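Local coordinates for protein 1d10 (Caenorhabditis elegans, PDB 1T9F) that is of unknown function but folds as a beta-trefoil of MIR repeats, probably resembling SDF2-like proteins of the secretory pathway, at residues V12-N17 against N45-N50; G36-T41 against L80-F85; V119-D124 against E128-K133; F132-A137 against S141-S146. All blocks are in the same frame, centred on the assembly; numbering follows the deposited sequence.

Contact 1: residues V12-N17 against N45-N50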
loop_
_atom_site.group_PDB
_atom_site.type_symbol
_atom_site.label_atom_id
_atom_site.label_comp_id
_atom_site.label_asym_id
_atom_site.label_seq_id
_atom_site.Cartn_x
_atom_site.Cartn_y
_atom_site.Cartn_z
ATOM N N VAL A 12 -6.042 -10.842 4.682
ATOM C CA VAL A 12 -4.731 -10.797 4.041
ATOM C C VAL A 12 -4.969 -10.876 2.548
ATOM O O VAL A 12 -5.663 -11.778 2.080
ATOM C CB VAL A 12 -3.846 -11.992 4.442
ATOM C CG1 VAL A 12 -2.542 -11.948 3.673
ATOM C CG2 VAL A 12 -3.567 -11.959 5.926
ATOM N N LEU A 13 -4.391 -9.949 1.798
ATOM C CA LEU A 13 -4.597 -9.945 0.358
ATOM C C LEU A 13 -3.495 -9.247 -0.425
ATOM O O LEU A 13 -2.535 -8.740 0.153
ATOM C CB LEU A 13 -5.955 -9.304 0.062
ATOM C CG LEU A 13 -6.294 -8.128 0.978
ATOM C CD1 LEU A 13 -5.449 -6.950 0.589
ATOM C CD2 LEU A 13 -7.765 -7.777 0.890
ATOM N N LYS A 14 -3.638 -9.248 -1.746
ATOM C CA LYS A 14 -2.684 -8.609 -2.643
ATOM C C LYS A 14 -3.316 -7.347 -3.212
ATOM O O LYS A 14 -4.523 -7.310 -3.455
ATOM C CB LYS A 14 -2.331 -9.542 -3.805
ATOM C CG LYS A 14 -1.706 -10.860 -3.400
ATOM C CD LYS A 14 -1.828 -11.861 -4.543
ATOM C CE LYS A 14 -1.317 -13.229 -4.146
ATOM N NZ LYS A 14 -1.869 -14.293 -5.041
ATOM N N PHE A 15 -2.499 -6.318 -3.414
ATOM C CA PHE A 15 -2.957 -5.059 -3.985
ATOM C C PHE A 15 -2.387 -4.971 -5.393
ATOM O O PHE A 15 -1.177 -4.833 -5.575
ATOM C CB PHE A 15 -2.474 -3.870 -3.148
ATOM C CG PHE A 15 -3.174 -3.744 -1.819
ATOM C CD1 PHE A 15 -2.849 -4.586 -0.761
ATOM C CD2 PHE A 15 -4.199 -2.821 -1.647
ATOM C CE1 PHE A 15 -3.538 -4.515 0.443
ATOM C CE2 PHE A 15 -4.899 -2.741 -0.446
ATOM C CZ PHE A 15 -4.569 -3.590 0.599
ATOM N N ILE A 16 -3.265 -5.051 -6.387
ATOM C CA ILE A 16 -2.846 -5.012 -7.784
ATOM C C ILE A 16 -3.074 -3.641 -8.424
ATOM O O ILE A 16 -4.157 -3.064 -8.310
ATOM C CB ILE A 16 -3.618 -6.071 -8.605
ATOM C CG1 ILE A 16 -3.370 -7.462 -8.010
ATOM C CG2 ILE A 16 -3.192 -6.018 -10.078
ATOM C CD1 ILE A 16 -4.112 -8.558 -8.728
ATOM N N ASN A 17 -2.061 -3.114 -9.101
ATOM C CA ASN A 17 -2.241 -1.819 -9.741
ATOM C C ASN A 17 -3.113 -2.008 -10.975
ATOM O O ASN A 17 -2.764 -2.744 -11.903
ATOM C CB ASN A 17 -0.894 -1.198 -10.104
ATOM C CG ASN A 17 -1.034 0.234 -10.575
ATOM O OD1 ASN A 17 -1.240 0.488 -11.755
ATOM N ND2 ASN A 17 -0.938 1.176 -9.649
ATOM N N ASN A 45 5.000 -10.191 -11.026
ATOM C CA ASN A 45 5.302 -11.573 -10.677
ATOM C C ASN A 45 4.208 -12.109 -9.767
ATOM O O ASN A 45 4.289 -12.000 -8.540
ATOM C CB ASN A 45 6.657 -11.645 -9.963
ATOM C CG ASN A 45 6.763 -12.836 -9.033
ATOM O OD1 ASN A 45 6.589 -13.980 -9.448
ATOM N ND2 ASN A 45 7.047 -12.570 -7.762
ATOM N N SER A 46 3.188 -12.696 -10.384
ATOM C CA SER A 46 2.047 -13.250 -9.666
ATOM C C SER A 46 2.399 -14.120 -8.461
ATOM O O SER A 46 3.540 -14.555 -8.294
ATOM C CB SER A 46 1.177 -14.062 -10.630
ATOM O OG SER A 46 0.085 -14.650 -9.948
ATOM N N ASP A 47 1.389 -14.358 -7.629
ATOM C CA ASP A 47 1.504 -15.183 -6.432
ATOM C C ASP A 47 2.909 -15.265 -5.823
ATOM O O ASP A 47 3.725 -16.100 -6.222
ATOM C CB ASP A 47 0.991 -16.598 -6.744
ATOM C CG ASP A 47 -0.098 -17.055 -5.783
ATOM O OD1 ASP A 47 -0.623 -18.178 -5.959
ATOM O OD2 ASP A 47 -0.432 -16.294 -4.850
ATOM N N ASP A 48 3.179 -14.391 -4.856
ATOM C CA ASP A 48 4.464 -14.355 -4.155
ATOM C C ASP A 48 4.161 -13.925 -2.719
ATOM O O ASP A 48 3.466 -12.932 -2.493
ATOM C CB ASP A 48 5.423 -13.356 -4.821
ATOM C CG ASP A 48 6.800 -13.319 -4.156
ATOM O OD1 ASP A 48 7.692 -12.605 -4.665
ATOM O OD2 ASP A 48 6.995 -13.995 -3.126
ATOM N N ILE A 49 4.676 -14.684 -1.758
ATOM C CA ILE A 49 4.443 -14.402 -0.349
ATOM C C ILE A 49 4.832 -12.980 0.074
ATOM O O ILE A 49 4.212 -12.408 0.970
ATOM C CB ILE A 49 5.179 -15.437 0.547
ATOM C CG1 ILE A 49 4.809 -15.217 2.019
ATOM C CG2 ILE A 49 6.683 -15.330 0.350
ATOM C CD1 ILE A 49 3.331 -15.418 2.323
ATOM N N ASN A 50 5.851 -12.413 -0.563
ATOM C CA ASN A 50 6.278 -11.063 -0.233
ATOM C C ASN A 50 5.320 -10.013 -0.805
ATOM O O ASN A 50 5.561 -8.819 -0.654
ATOM C CB ASN A 50 7.701 -10.796 -0.749
ATOM C CG ASN A 50 8.755 -11.612 -0.007
ATOM O OD1 ASN A 50 8.871 -11.530 1.215
ATOM N ND2 ASN A 50 9.515 -12.408 -0.744
#
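Lys-14 NZ reaches Asp-47 OD2 in a salt bridge, the one bond that joins strand 12-17 to the loop 45-50. The modelled separation of Lys-14 NZ and Asp-47 OD2, 2.5 Å, is very short, and Asp-47 is poorly ordered, so the pairing is better supported than its exact length. Lys-14 gets there by stretching out: CG is anti to the carbonyl carbon (chi1 -60°), and from CG onward the chain is extended, which carries the ammonium across the gap between backbones whose nearest CA atoms, those of Lys-14 and Asp-47, are 8.7 Å apart. Asp-47 does the reverse, with a CB that points away from the strand and a carboxylate that turns back to meet the lysine. The loop has an internal brace in an Asx turn, where Asn-50 N donates to Asp-48 OD2 over 3.2 Å, nearly straight at 168° but from well above the carboxylate plane. Asp-47 N, buried by the contact, has no partner in the model. Both segments fall in the first MIR repeat. Around this partly buried bridge, Lys-14 packs on Arg-23 and His-52, while its backbone pairs with Ala-175 of strand 172-175; strand 53-57, which follows the loop, flanks strand 12-17 on its other edge within the six-stranded barrel of the beta-trefoil.

Contact 2: residues G36-T41 against L80-F85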
loop_
_atom_site.group_PDB
_atom_site.type_symbol
_atom_site.label_atom_id
_atom_site.label_comp_id
_atom_site.label_asym_id
_atom_site.label_seq_id
_atom_site.Cartn_x
_atom_site.Cartn_y
_atom_site.Cartn_z
ATOM N N GLY A 36 16.197 5.718 3.935
ATOM C CA GLY A 36 17.040 4.546 4.042
ATOM C C GLY A 36 16.285 3.394 4.680
ATOM O O GLY A 36 16.891 2.435 5.158
ATOM N N GLN A 37 14.958 3.489 4.705
ATOM C CA GLN A 37 14.133 2.428 5.280
ATOM C C GLN A 37 13.863 1.358 4.220
ATOM O O GLN A 37 14.237 1.520 3.064
ATOM C CB GLN A 37 12.806 2.997 5.788
ATOM C CG GLN A 37 12.962 4.075 6.840
ATOM C CD GLN A 37 11.630 4.617 7.316
ATOM O OE1 GLN A 37 10.692 4.754 6.537
ATOM N NE2 GLN A 37 11.548 4.947 8.600
ATOM N N GLN A 38 13.205 0.277 4.622
ATOM C CA GLN A 38 12.888 -0.824 3.714
ATOM C C GLN A 38 12.062 -0.308 2.545
ATOM O O GLN A 38 11.083 0.405 2.742
ATOM C CB GLN A 38 12.107 -1.902 4.459
ATOM C CG GLN A 38 12.010 -3.217 3.721
ATOM C CD GLN A 38 11.314 -4.272 4.544
ATOM O OE1 GLN A 38 10.148 -4.609 4.300
ATOM N NE2 GLN A 38 12.015 -4.790 5.542
ATOM N N SER A 39 12.458 -0.675 1.331
ATOM C CA SER A 39 11.757 -0.224 0.138
ATOM C C SER A 39 10.423 -0.932 -0.112
ATOM O O SER A 39 10.147 -2.003 0.440
ATOM C CB SER A 39 12.642 -0.403 -1.093
ATOM O OG SER A 39 12.873 -1.774 -1.363
ATOM N N VAL A 40 9.608 -0.310 -0.960
ATOM C CA VAL A 40 8.308 -0.842 -1.358
ATOM C C VAL A 40 8.262 -0.716 -2.870
ATOM O O VAL A 40 8.599 0.330 -3.418
ATOM C CB VAL A 40 7.143 -0.020 -0.768
ATOM C CG1 VAL A 40 5.816 -0.476 -1.381
ATOM C CG2 VAL A 40 7.109 -0.182 0.747
ATOM N N THR A 41 7.856 -1.781 -3.547
ATOM C CA THR A 41 7.777 -1.765 -5.004
ATOM C C THR A 41 6.494 -2.440 -5.471
ATOM O O THR A 41 5.623 -2.780 -4.667
ATOM C CB THR A 41 8.942 -2.552 -5.632
ATOM O OG1 THR A 41 8.745 -3.956 -5.382
ATOM C CG2 THR A 41 10.283 -2.111 -5.027
ATOM N N LEU A 80 3.310 -8.861 5.564
ATOM C CA LEU A 80 3.404 -10.115 6.301
ATOM C C LEU A 80 4.771 -10.715 6.559
ATOM O O LEU A 80 5.078 -11.068 7.694
ATOM C CB LEU A 80 2.517 -11.181 5.651
ATOM C CG LEU A 80 1.020 -11.136 5.970
ATOM C CD1 LEU A 80 0.372 -12.417 5.470
ATOM C CD2 LEU A 80 0.805 -10.995 7.473
ATOM N N THR A 81 5.598 -10.825 5.529
ATOM C CA THR A 81 6.905 -11.440 5.706
ATOM C C THR A 81 7.944 -10.645 6.491
ATOM O O THR A 81 8.898 -11.233 6.997
ATOM C CB THR A 81 7.515 -11.842 4.351
ATOM O OG1 THR A 81 7.723 -10.675 3.554
ATOM C CG2 THR A 81 6.574 -12.791 3.613
ATOM N N THR A 82 7.781 -9.327 6.603
ATOM C CA THR A 82 8.761 -8.543 7.356
ATOM C C THR A 82 8.173 -7.853 8.580
ATOM O O THR A 82 8.901 -7.247 9.363
ATOM C CB THR A 82 9.444 -7.485 6.476
ATOM O OG1 THR A 82 8.478 -6.518 6.039
ATOM C CG2 THR A 82 10.095 -8.150 5.269
ATOM N N GLY A 83 6.857 -7.944 8.737
ATOM C CA GLY A 83 6.199 -7.344 9.883
ATOM C C GLY A 83 6.142 -5.827 9.915
ATOM O O GLY A 83 5.715 -5.244 10.915
ATOM N N THR A 84 6.571 -5.194 8.829
ATOM C CA THR A 84 6.575 -3.743 8.705
ATOM C C THR A 84 5.204 -3.219 8.240
ATOM O O THR A 84 4.298 -4.004 7.944
ATOM C CB THR A 84 7.621 -3.304 7.678
ATOM O OG1 THR A 84 7.433 -4.061 6.480
ATOM C CG2 THR A 84 9.039 -3.530 8.200
ATOM N N PHE A 85 5.064 -1.895 8.172
ATOM C CA PHE A 85 3.818 -1.271 7.727
ATOM C C PHE A 85 4.047 -0.315 6.557
ATOM O O PHE A 85 5.083 0.347 6.479
ATOM C CB PHE A 85 3.147 -0.496 8.877
ATOM C CG PHE A 85 2.376 -1.366 9.837
ATOM C CD1 PHE A 85 2.989 -1.900 10.964
ATOM C CD2 PHE A 85 1.034 -1.662 9.598
ATOM C CE1 PHE A 85 2.282 -2.718 11.844
ATOM C CE2 PHE A 85 0.320 -2.476 10.468
ATOM C CZ PHE A 85 0.947 -3.008 11.598
#
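Gln-38 OE1 and Thr-82 OG1 lie 3.1 Å apart, and the hydroxyl can donate to the amide oxygen, although its one proton has another acceptor within reach. That hydroxyl is 2.7 Å from Thr-84 OG1, a hydrogen bond in which either oxygen could be the donor, and it also bonds to His-79 ND1. Gln-38 OE1 has its stronger partner in the hydroxyl of Ser-26. Van der Waals contact adds the rest: OE1 faces the hydroxyl branch, while Gln-38 NE2 lies 3.8 Å from Thr-82 CB, against the methyl CG2 as well. The glutamine reaches the loop because its CG is turned anti to N (chi1 -166°) and the chain beyond runs straight, the two side chains coming from opposite directions. This ties strand 38-43, in the second sheet of the beta-trefoil, to the loop between strands 74-79 and 85-89. A leucine in place of Gln-38 would bring no carbonyl, and the loop would probably lose this polar tie, leaving Ser-26 and Thr-82 without the acceptor. Gln-38 OE1 can only accept, so the hydroxyls around it must supply the protons; the Thr-82 to Thr-84 direction is undecided, and the network can probably adopt more than one proton arrangement.

Contact 3: residues V119-D124 against E128-K133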
loop_
_atom_site.group_PDB
_atom_site.type_symbol
_atom_site.label_atom_id
_atom_site.label_comp_id
_atom_site.label_asym_id
_atom_site.label_seq_id
_atom_site.Cartn_x
_atom_site.Cartn_y
_atom_site.Cartn_z
ATOM N N VAL A 119 -8.839 4.995 2.898
ATOM C CA VAL A 119 -9.303 4.192 1.780
ATOM C C VAL A 119 -10.295 5.020 0.973
ATOM O O VAL A 119 -11.307 5.484 1.499
ATOM C CB VAL A 119 -9.992 2.903 2.246
ATOM C CG1 VAL A 119 -10.304 2.023 1.048
ATOM C CG2 VAL A 119 -9.087 2.157 3.223
ATOM N N ILE A 120 -9.989 5.215 -0.302
ATOM C CA ILE A 120 -10.862 6.003 -1.156
ATOM C C ILE A 120 -11.654 5.127 -2.112
ATOM O O ILE A 120 -11.188 4.795 -3.203
ATOM C CB ILE A 120 -10.058 7.047 -1.964
ATOM C CG1 ILE A 120 -9.304 7.964 -1.008
ATOM C CG2 ILE A 120 -10.996 7.885 -2.836
ATOM C CD1 ILE A 120 -8.446 8.983 -1.699
ATOM N N CYS A 121 -12.838 4.717 -1.674
ATOM C CA CYS A 121 -13.721 3.925 -2.507
ATOM C C CYS A 121 -15.100 4.588 -2.544
ATOM O O CYS A 121 -15.397 5.454 -1.721
ATOM C CB CYS A 121 -13.822 2.465 -2.032
ATOM S SG CYS A 121 -14.031 1.989 -0.276
ATOM N N ASN A 122 -15.924 4.210 -3.515
ATOM C CA ASN A 122 -17.251 4.804 -3.637
ATOM C C ASN A 122 -18.281 4.050 -2.820
ATOM O O ASN A 122 -18.156 2.846 -2.602
ATOM C CB ASN A 122 -17.675 4.868 -5.102
ATOM C CG ASN A 122 -16.905 5.911 -5.869
ATOM O OD1 ASN A 122 -16.819 7.065 -5.448
ATOM N ND2 ASN A 122 -16.337 5.518 -7.005
ATOM N N GLY A 123 -19.308 4.769 -2.380
ATOM C CA GLY A 123 -20.321 4.158 -1.545
ATOM C C GLY A 123 -19.706 4.184 -0.161
ATOM O O GLY A 123 -18.908 5.074 0.135
ATOM N N ASP A 124 -20.051 3.236 0.698
ATOM C CA ASP A 124 -19.439 3.245 2.015
ATOM C C ASP A 124 -19.248 1.857 2.591
ATOM O O ASP A 124 -19.832 1.495 3.607
ATOM C CB ASP A 124 -20.237 4.115 2.988
ATOM C CG ASP A 124 -19.377 4.624 4.135
ATOM O OD1 ASP A 124 -18.806 3.780 4.855
ATOM O OD2 ASP A 124 -19.260 5.860 4.307
ATOM N N GLU A 128 -14.513 -5.850 -2.571
ATOM C CA GLU A 128 -13.384 -6.510 -3.208
ATOM C C GLU A 128 -13.409 -6.398 -4.731
ATOM O O GLU A 128 -12.399 -6.634 -5.394
ATOM C CB GLU A 128 -13.368 -7.983 -2.799
ATOM C CG GLU A 128 -12.153 -8.755 -3.276
ATOM C CD GLU A 128 -12.030 -10.100 -2.591
ATOM O OE1 GLU A 128 -12.109 -10.126 -1.344
ATOM O OE2 GLU A 128 -11.847 -11.120 -3.291
ATOM N N SER A 129 -14.561 -6.018 -5.277
ATOM C CA SER A 129 -14.737 -5.907 -6.724
ATOM C C SER A 129 -14.562 -4.500 -7.284
ATOM O O SER A 129 -14.755 -4.276 -8.479
ATOM C CB SER A 129 -16.129 -6.401 -7.103
ATOM O OG SER A 129 -17.113 -5.530 -6.568
ATOM N N GLU A 130 -14.200 -3.547 -6.441
ATOM C CA GLU A 130 -14.056 -2.191 -6.933
ATOM C C GLU A 130 -12.621 -1.704 -6.922
ATOM O O GLU A 130 -11.761 -2.267 -6.241
ATOM C CB GLU A 130 -14.928 -1.245 -6.109
ATOM C CG GLU A 130 -14.350 -0.882 -4.757
ATOM C CD GLU A 130 -15.381 -0.257 -3.840
ATOM O OE1 GLU A 130 -16.141 -1.017 -3.205
ATOM O OE2 GLU A 130 -15.442 0.991 -3.766
ATOM N N GLN A 131 -12.362 -0.663 -7.703
ATOM C CA GLN A 131 -11.037 -0.091 -7.737
ATOM C C GLN A 131 -11.055 0.932 -6.620
ATOM O O GLN A 131 -12.127 1.351 -6.177
ATOM C CB GLN A 131 -10.755 0.586 -9.079
ATOM C CG GLN A 131 -10.880 -0.341 -10.267
ATOM C CD GLN A 131 -9.963 0.041 -11.409
ATOM O OE1 GLN A 131 -9.680 1.215 -11.630
ATOM N NE2 GLN A 131 -9.499 -0.957 -12.150
ATOM N N PHE A 132 -9.879 1.329 -6.159
ATOM C CA PHE A 132 -9.796 2.287 -5.078
ATOM C C PHE A 132 -8.449 2.977 -5.082
ATOM O O PHE A 132 -7.537 2.582 -5.806
ATOM C CB PHE A 132 -9.981 1.568 -3.731
ATOM C CG PHE A 132 -8.906 0.542 -3.431
ATOM C CD1 PHE A 132 -8.979 -0.746 -3.960
ATOM C CD2 PHE A 132 -7.805 0.876 -2.645
ATOM C CE1 PHE A 132 -7.964 -1.690 -3.711
ATOM C CE2 PHE A 132 -6.791 -0.056 -2.394
ATOM C CZ PHE A 132 -6.869 -1.336 -2.926
ATOM N N LYS A 133 -8.339 4.027 -4.282
ATOM C CA LYS A 133 -7.084 4.732 -4.136
ATOM C C LYS A 133 -6.782 4.712 -2.643
ATOM O O LYS A 133 -7.660 4.411 -1.824
ATOM C CB LYS A 133 -7.198 6.175 -4.633
ATOM C CG LYS A 133 -7.327 6.294 -6.139
ATOM C CD LYS A 133 -7.558 7.726 -6.566
ATOM C CE LYS A 133 -9.045 8.034 -6.712
ATOM N NZ LYS A 133 -9.662 7.293 -7.854
#
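Ile-120 and Lys-133 stand side by side on the same face of the barrel sheet, with Ile-120 CB 4.0 Å from Lys-133 CB. Their backbones form an antiparallel hydrogen-bonded pair: Ile-120 N donates to Lys-133 O over 2.9 Å at 163°, and Lys-133 N returns a bond of 3.1 Å to Ile-120 O. From CB the two side chains part. Lys-133 bends at chi3 and chi4 and leads its ammonium away from the neighbouring strand, to a weak hydrogen bond with a malonate ion that probably came from the crystallisation liquor. One residue along, Cys-121 and Phe-132 meet through their CB atoms at 4.3 Å. Phe-132 places CG between its N and carbonyl carbon (chi1 63°), which swings the ring away from the cysteine toward Trp-126, met edge-to-face; Phe-132 CB stays against the strand, 3.5 Å from Ile-120 O. Beyond the bridged pair the chains separate, the touching parts running 132° apart, and Glu-130 reaches across the gap. Its OE1 is held by Leu-127 N, while OE2 makes a weak bond with Asn-122 N at 3.3 Å; OE2 is modelled too close to Cys-121, so its position is doubtful. This is the loop end of the beta hairpin of strands 117-120 and 131-136, which belong to the barrel of the beta-trefoil. The chemistry implies that two sound backbone bonds join the strands, while a disulfide from Cys-121 separately ties the end of 117-120 to Cys-71, ahead of strand 74-79; the carboxylate adds a tentative link.

Contact 4: residues F132-A137 against S141-S146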
loop_
_atom_site.group_PDB
_atom_site.type_symbol
_atom_site.label_atom_id
_atom_site.label_comp_id
_atom_site.label_asym_id
_atom_site.label_seq_id
_atom_site.Cartn_x
_atom_site.Cartn_y
_atom_site.Cartn_z
ATOM N N PHE A 132 -9.879 1.329 -6.159
ATOM C CA PHE A 132 -9.796 2.287 -5.078
ATOM C C PHE A 132 -8.449 2.977 -5.082
ATOM O O PHE A 132 -7.537 2.582 -5.806
ATOM C CB PHE A 132 -9.981 1.568 -3.731
ATOM C CG PHE A 132 -8.906 0.542 -3.431
ATOM C CD1 PHE A 132 -8.979 -0.746 -3.960
ATOM C CD2 PHE A 132 -7.805 0.876 -2.645
ATOM C CE1 PHE A 132 -7.964 -1.690 -3.711
ATOM C CE2 PHE A 132 -6.791 -0.056 -2.394
ATOM C CZ PHE A 132 -6.869 -1.336 -2.926
ATOM N N LYS A 133 -8.339 4.027 -4.282
ATOM C CA LYS A 133 -7.084 4.732 -4.136
ATOM C C LYS A 133 -6.782 4.712 -2.643
ATOM O O LYS A 133 -7.660 4.411 -1.824
ATOM C CB LYS A 133 -7.198 6.175 -4.633
ATOM C CG LYS A 133 -7.327 6.294 -6.139
ATOM C CD LYS A 133 -7.558 7.726 -6.566
ATOM C CE LYS A 133 -9.045 8.034 -6.712
ATOM N NZ LYS A 133 -9.662 7.293 -7.854
ATOM N N LEU A 134 -5.540 5.004 -2.291
ATOM C CA LEU A 134 -5.135 5.052 -0.897
ATOM C C LEU A 134 -4.425 6.369 -0.709
ATOM O O LEU A 134 -3.384 6.618 -1.315
ATOM C CB LEU A 134 -4.190 3.900 -0.544
ATOM C CG LEU A 134 -4.790 2.507 -0.362
ATOM C CD1 LEU A 134 -3.653 1.520 -0.077
ATOM C CD2 LEU A 134 -5.794 2.499 0.787
ATOM N N ARG A 135 -4.990 7.216 0.138
ATOM C CA ARG A 135 -4.406 8.520 0.377
ATOM C C ARG A 135 -3.755 8.585 1.751
ATOM O O ARG A 135 -4.418 8.379 2.765
ATOM C CB ARG A 135 -5.496 9.589 0.257
ATOM C CG ARG A 135 -4.971 10.990 0.071
ATOM C CD ARG A 135 -6.124 11.985 -0.149
ATOM N NE ARG A 135 -5.626 13.296 -0.553
ATOM C CZ ARG A 135 -6.402 14.333 -0.861
ATOM N NH1 ARG A 135 -7.723 14.221 -0.810
ATOM N NH2 ARG A 135 -5.854 15.479 -1.231
ATOM N N HIS A 136 -2.458 8.874 1.782
ATOM C CA HIS A 136 -1.737 8.958 3.046
ATOM C C HIS A 136 -2.413 10.007 3.923
ATOM O O HIS A 136 -2.543 11.170 3.533
ATOM C CB HIS A 136 -0.282 9.340 2.807
ATOM C CG HIS A 136 0.602 9.119 3.994
ATOM N ND1 HIS A 136 1.425 10.101 4.505
ATOM C CD2 HIS A 136 0.814 8.017 4.754
ATOM C CE1 HIS A 136 2.108 9.612 5.526
ATOM N NE2 HIS A 136 1.756 8.350 5.697
ATOM N N ALA A 137 -2.835 9.587 5.109
ATOM C CA ALA A 137 -3.525 10.471 6.030
ATOM C C ALA A 137 -2.730 11.700 6.461
ATOM O O ALA A 137 -3.240 12.819 6.412
ATOM C CB ALA A 137 -3.966 9.690 7.253
ATOM N N SER A 141 -0.663 12.431 0.294
ATOM C CA SER A 141 -0.168 11.872 -0.959
ATOM C C SER A 141 -0.857 10.562 -1.285
ATOM O O SER A 141 -1.161 9.766 -0.393
ATOM C CB SER A 141 1.342 11.642 -0.883
ATOM O OG SER A 141 2.009 12.821 -0.468
ATOM N N TYR A 142 -1.099 10.345 -2.574
ATOM C CA TYR A 142 -1.745 9.136 -3.042
ATOM C C TYR A 142 -0.697 8.062 -3.317
ATOM O O TYR A 142 0.385 8.353 -3.837
ATOM C CB TYR A 142 -2.518 9.427 -4.322
ATOM C CG TYR A 142 -3.698 10.352 -4.132
ATOM C CD1 TYR A 142 -4.926 9.863 -3.697
ATOM C CD2 TYR A 142 -3.587 11.722 -4.390
ATOM C CE1 TYR A 142 -6.020 10.709 -3.524
ATOM C CE2 TYR A 142 -4.678 12.580 -4.218
ATOM C CZ TYR A 142 -5.890 12.065 -3.785
ATOM O OH TYR A 142 -6.975 12.903 -3.602
ATOM N N LEU A 143 -1.008 6.826 -2.953
ATOM C CA LEU A 143 -0.086 5.721 -3.204
ATOM C C LEU A 143 -0.146 5.547 -4.718
ATOM O O LEU A 143 -1.224 5.319 -5.263
ATOM C CB LEU A 143 -0.585 4.450 -2.505
ATOM C CG LEU A 143 0.247 3.182 -2.708
ATOM C CD1 LEU A 143 1.588 3.339 -2.017
ATOM C CD2 LEU A 143 -0.512 1.990 -2.142
ATOM N N SER A 144 0.991 5.663 -5.398
ATOM C CA SER A 144 0.985 5.547 -6.856
ATOM C C SER A 144 2.263 4.980 -7.442
ATOM O O SER A 144 3.334 5.083 -6.844
ATOM C CB SER A 144 0.771 6.926 -7.498
ATOM O OG SER A 144 -0.310 7.632 -6.916
ATOM N N LEU A 145 2.140 4.371 -8.616
ATOM C CA LEU A 145 3.311 3.867 -9.313
ATOM C C LEU A 145 3.817 5.115 -10.040
ATOM O O LEU A 145 3.044 5.802 -10.719
ATOM C CB LEU A 145 2.927 2.785 -10.327
ATOM C CG LEU A 145 2.379 1.476 -9.752
ATOM C CD1 LEU A 145 2.240 0.442 -10.866
ATOM C CD2 LEU A 145 3.321 0.962 -8.673
ATOM N N SER A 146 5.094 5.428 -9.866
ATOM C CA SER A 146 5.690 6.602 -10.499
ATOM C C SER A 146 5.829 6.400 -11.997
ATOM O O SER A 146 5.913 7.363 -12.755
ATOM C CB SER A 146 7.075 6.870 -9.916
ATOM O OG SER A 146 7.975 5.861 -10.330
HETATM O O HOH W 1 -3.885 5.780 -4.433
#
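Arg-135 crosses Tyr-142 obliquely, its CG over one face of the ring and its guanidinium at the hydroxyl. Arg-135 CB lies 4.0 Å from Tyr-142 CE1. CG is opposite the backbone N (chi1 -163°) and the chain is extended to NE, which carries the guanidinium as far as the hydroxyl. Arg-135 CG makes a CH-pi contact, 4.0 Å from the Tyr-142 ring centroid and 22° off the normal. Arg-135 CD follows at 3.6 Å from Tyr-142 CE1, and NE hydrogen-bonds to Gly-140 O. The guanidinium is turned only 17° from the ring plane; Tyr-142 OH, 3.1 Å from Arg-135 CZ, lies over its face, at an angle too poor for a hydrogen bond. A leucine at Tyr-142 would take away ring and hydroxyl, probably leaving the guanidinium held mainly by NE to Gly-140 O. Leu-143 N to Leu-134 O at 2.9 Å and His-136 N to Ser-141 O at 2.7 Å join the backbones, and a water accepts from Leu-134 N and can donate to Leu-143 O. On the other face Leu-134 CD1 packs 3.8 Å from Leu-143 CD2. Strand 131-136 belongs to the barrel, between strands 117-120 and 172-175, whereas strand 142-146 turns off to pair with strand 158-163.

How the contacts relate
From the N terminus, contact 1 opens on strand 12-17 and closes at loop 45-50, but contact 2 has already begun at 36-41 and closes only at 80-85, so the two loops cross. They also touch: Asn-50 OD1 lies 2.7 Å from Thr-81 OG1, a probable hydrogen bond between their loops. After both come contacts 3 and 4, short closures that overlap on strand 131-136, where they share Phe-132 and Lys-133, with Ile-120 CD1 packed 3.5 Å from Tyr-142 CE1. Phe-15 CD2 and Phe-132 CZ, 3.3 Å apart, connect the first barrel strand to this later pair. Contacts 1 and 3 involve barrel strands, contact 2 ties a strand of the second sheet to a loop, and contact 4 links both sheets.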